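Local coordinates for protein-arginine-phosphatase (Bacillus subtilis subsp. subtilis, PDB 4KK3) that removes phosphate from phosphoarginine residues of many proteins, counteracting the arginine kinase McsB, with almost no activity on phosphoserine, phosphothreonine or phosphotyrosine peptides, at residues 136-139 and 140-143. Residues are numbered along the deposited sequence; the frame is centred on the assembly and turned at random.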
ATOM      1  N   GLU A 136      -0.086   4.599 -11.206  1.00 18.76           N
ATOM      2  CA  GLU A 136      -0.728   5.869 -11.517  1.00 21.50           C
ATOM      3  C   GLU A 136      -1.188   6.593 -10.252  1.00 21.54           C
ATOM      4  O   GLU A 136      -1.039   7.806 -10.128  1.00 24.44           O
ATOM      5  CB  GLU A 136      -1.906   5.654 -12.472  1.00 28.90           C
ATOM      6  CG  GLU A 136      -2.673   6.921 -12.800  1.00 32.80           C
ATOM      7  CD  GLU A 136      -3.684   6.728 -13.912  1.00 38.17           C
ATOM      8  OE1 GLU A 136      -3.273   6.471 -15.064  1.00 42.06           O
ATOM      9  OE2 GLU A 136      -4.892   6.838 -13.632  1.00 38.54           O
ATOM     10  N   LEU A 137      -1.749   5.842  -9.309  1.00 16.87           N
ATOM     11  CA  LEU A 137      -2.194   6.429  -8.043  1.00 20.83           C
ATOM     12  C   LEU A 137      -1.022   6.934  -7.207  1.00 20.68           C
ATOM     13  O   LEU A 137      -1.083   7.999  -6.569  1.00 20.60           O
ATOM     14  CB  LEU A 137      -2.970   5.386  -7.249  1.00 17.90           C
ATOM     15  CG  LEU A 137      -4.357   5.090  -7.823  1.00 17.58           C
ATOM     16  CD1 LEU A 137      -4.913   3.787  -7.264  1.00 20.32           C
ATOM     17  CD2 LEU A 137      -5.296   6.247  -7.529  1.00 20.08           C
ATOM     18  N   LEU A 138       0.058   6.165  -7.222  1.00 16.95           N
ATOM     19  CA  LEU A 138       1.200   6.440  -6.365  1.00 16.00           C
ATOM     20  C   LEU A 138       2.038   7.594  -6.902  1.00 16.51           C
ATOM     21  O   LEU A 138       2.622   8.336  -6.120  1.00 21.27           O
ATOM     22  CB  LEU A 138       2.048   5.182  -6.179  1.00 16.68           C
ATOM     23  CG  LEU A 138       1.272   4.091  -5.419  1.00 16.30           C
ATOM     24  CD1 LEU A 138       2.028   2.767  -5.489  1.00 19.05           C
ATOM     25  CD2 LEU A 138       0.996   4.472  -3.974  1.00 19.32           C
ATOM     26  N   ARG A 139       2.076   7.749  -8.223  1.00 18.56           N
ATOM     27  CA  ARG A 139       2.683   8.947  -8.809  1.00 22.24           C
ATOM     28  C   ARG A 139       1.944  10.212  -8.387  1.00 22.76           C
ATOM     29  O   ARG A 139       2.579  11.218  -8.062  1.00 23.79           O
ATOM     30  CB  ARG A 139       2.785   8.853 -10.334  1.00 28.03           C
ATOM     31  CG  ARG A 139       3.807   7.820 -10.782  1.00 31.38           C
ATOM     32  CD  ARG A 139       4.131   7.912 -12.256  1.00 37.88           C
ATOM     33  NE  ARG A 139       5.076   6.865 -12.644  1.00 41.84           N
ATOM     34  CZ  ARG A 139       6.390   6.930 -12.448  1.00 48.40           C
ATOM     35  NH1 ARG A 139       6.933   7.997 -11.872  1.00 50.81           N
ATOM     36  NH2 ARG A 139       7.167   5.927 -12.829  1.00 49.55           N
ATOM     37  N   GLN A 140       0.615  10.153  -8.369  1.00 23.04           N
ATOM     38  CA  GLN A 140      -0.189  11.291  -7.923  1.00 26.76           C
ATOM     39  C   GLN A 140       0.010  11.541  -6.434  1.00 24.58           C
ATOM     40  O   GLN A 140       0.097  12.691  -6.013  1.00 24.27           O
ATOM     41  CB  GLN A 140      -1.676  11.084  -8.184  1.00 34.89           C
ATOM     42  CG  GLN A 140      -2.091  10.769  -9.601  1.00 44.28           C
ATOM     43  CD  GLN A 140      -3.575  10.429  -9.689  1.00 49.29           C
ATOM     44  OE1 GLN A 140      -4.436  11.284  -9.447  1.00 52.96           O
ATOM     45  NE2 GLN A 140      -3.881   9.172 -10.010  1.00 37.29           N
ATOM     46  N   LEU A 141       0.056  10.466  -5.642  1.00 22.61           N
ATOM     47  CA  LEU A 141       0.295  10.579  -4.209  1.00 21.00           C
ATOM     48  C   LEU A 141       1.576  11.351  -3.927  1.00 20.77           C
ATOM     49  O   LEU A 141       1.605  12.241  -3.080  1.00 22.82           O
ATOM     50  CB  LEU A 141       0.338   9.200  -3.530  1.00 20.14           C
ATOM     51  CG  LEU A 141       0.602   9.158  -2.017  1.00 15.96           C
ATOM     52  CD1 LEU A 141      -0.544   9.815  -1.240  1.00 20.50           C
ATOM     53  CD2 LEU A 141       0.804   7.724  -1.517  1.00 16.54           C
ATOM     54  N   ALA A 142       2.636  11.001  -4.645  1.00 19.23           N
ATOM     55  CA  ALA A 142       3.915  11.668  -4.494  1.00 23.52           C
ATOM     56  C   ALA A 142       3.781  13.174  -4.707  1.00 24.85           C
ATOM     57  O   ALA A 142       4.236  13.961  -3.881  1.00 30.11           O
ATOM     58  CB  ALA A 142       4.917  11.075  -5.446  1.00 25.21           C
ATOM     59  N   LYS A 143       3.128  13.566  -5.795  1.00 27.38           N
ATOM     60  CA  LYS A 143       2.935  14.978  -6.102  1.00 32.59           C
ATOM     61  C   LYS A 143       2.113  15.658  -5.012  1.00 35.07           C
ATOM     62  O   LYS A 143       2.366  16.810  -4.665  1.00 35.79           O
ATOM     63  CB  LYS A 143       2.256  15.164  -7.464  1.00 40.41           C
ATOM     64  CG  LYS A 143       2.942  14.476  -8.643  1.00 48.08           C
ATOM     65  CD  LYS A 143       4.311  15.060  -8.952  1.00 59.54           C
ATOM     66  CE  LYS A 143       4.860  14.491 -10.257  1.00 63.81           C
ATOM     67  NZ  LYS A 143       6.281  14.871 -10.505  1.00 67.52           N
TER
HETATM   68  O   HOH W   1      -5.561   7.204 -10.970  1.00 36.24           O
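Residues 136-139 and 140-143 are successive turns of helix 124-145, joined by i to i+4 backbone bonds such as Leu141 N to Leu137 O (2.9 Å) and Ala142 N to Leu138 O (3.0 Å). The bond from Gln140 N to Glu136 O is weak at 3.4 Å. The side chain of Gln140 adds a second donor to that carbonyl. With CG beside its own backbone N (chi1 -55°), the chain turns back along the helix, and NE2 lies 3.2 Å from Glu136 O. This donor sits above the carbonyl plane, while the oxygen lies nearly in the amide plane of Gln140. The Glu136 and Gln140 side chains run side by side, their carboxylate and amide planes 63° apart. A water bridges them, donating to Glu136 OE2 at 2.8 Å and weakly accepting from Gln140 NE2. Replacing Gln140 by alanine would probably cost Glu136 O its side-chain donor and break the water bridge. On the buried side, Leu138 CD2 meets Leu141 CD2 at 4.1 Å. Leu138 and Leu141 pack on Ile24 and Phe21 of helix 13-28, while Leu137 lies against helix 105-110. Lys143 forms a salt bridge with Glu28. The helix is thus amphipathic: leucines join it to the fold, while the glutamine amide and the water tie together successive turns at the edge of its exposed side.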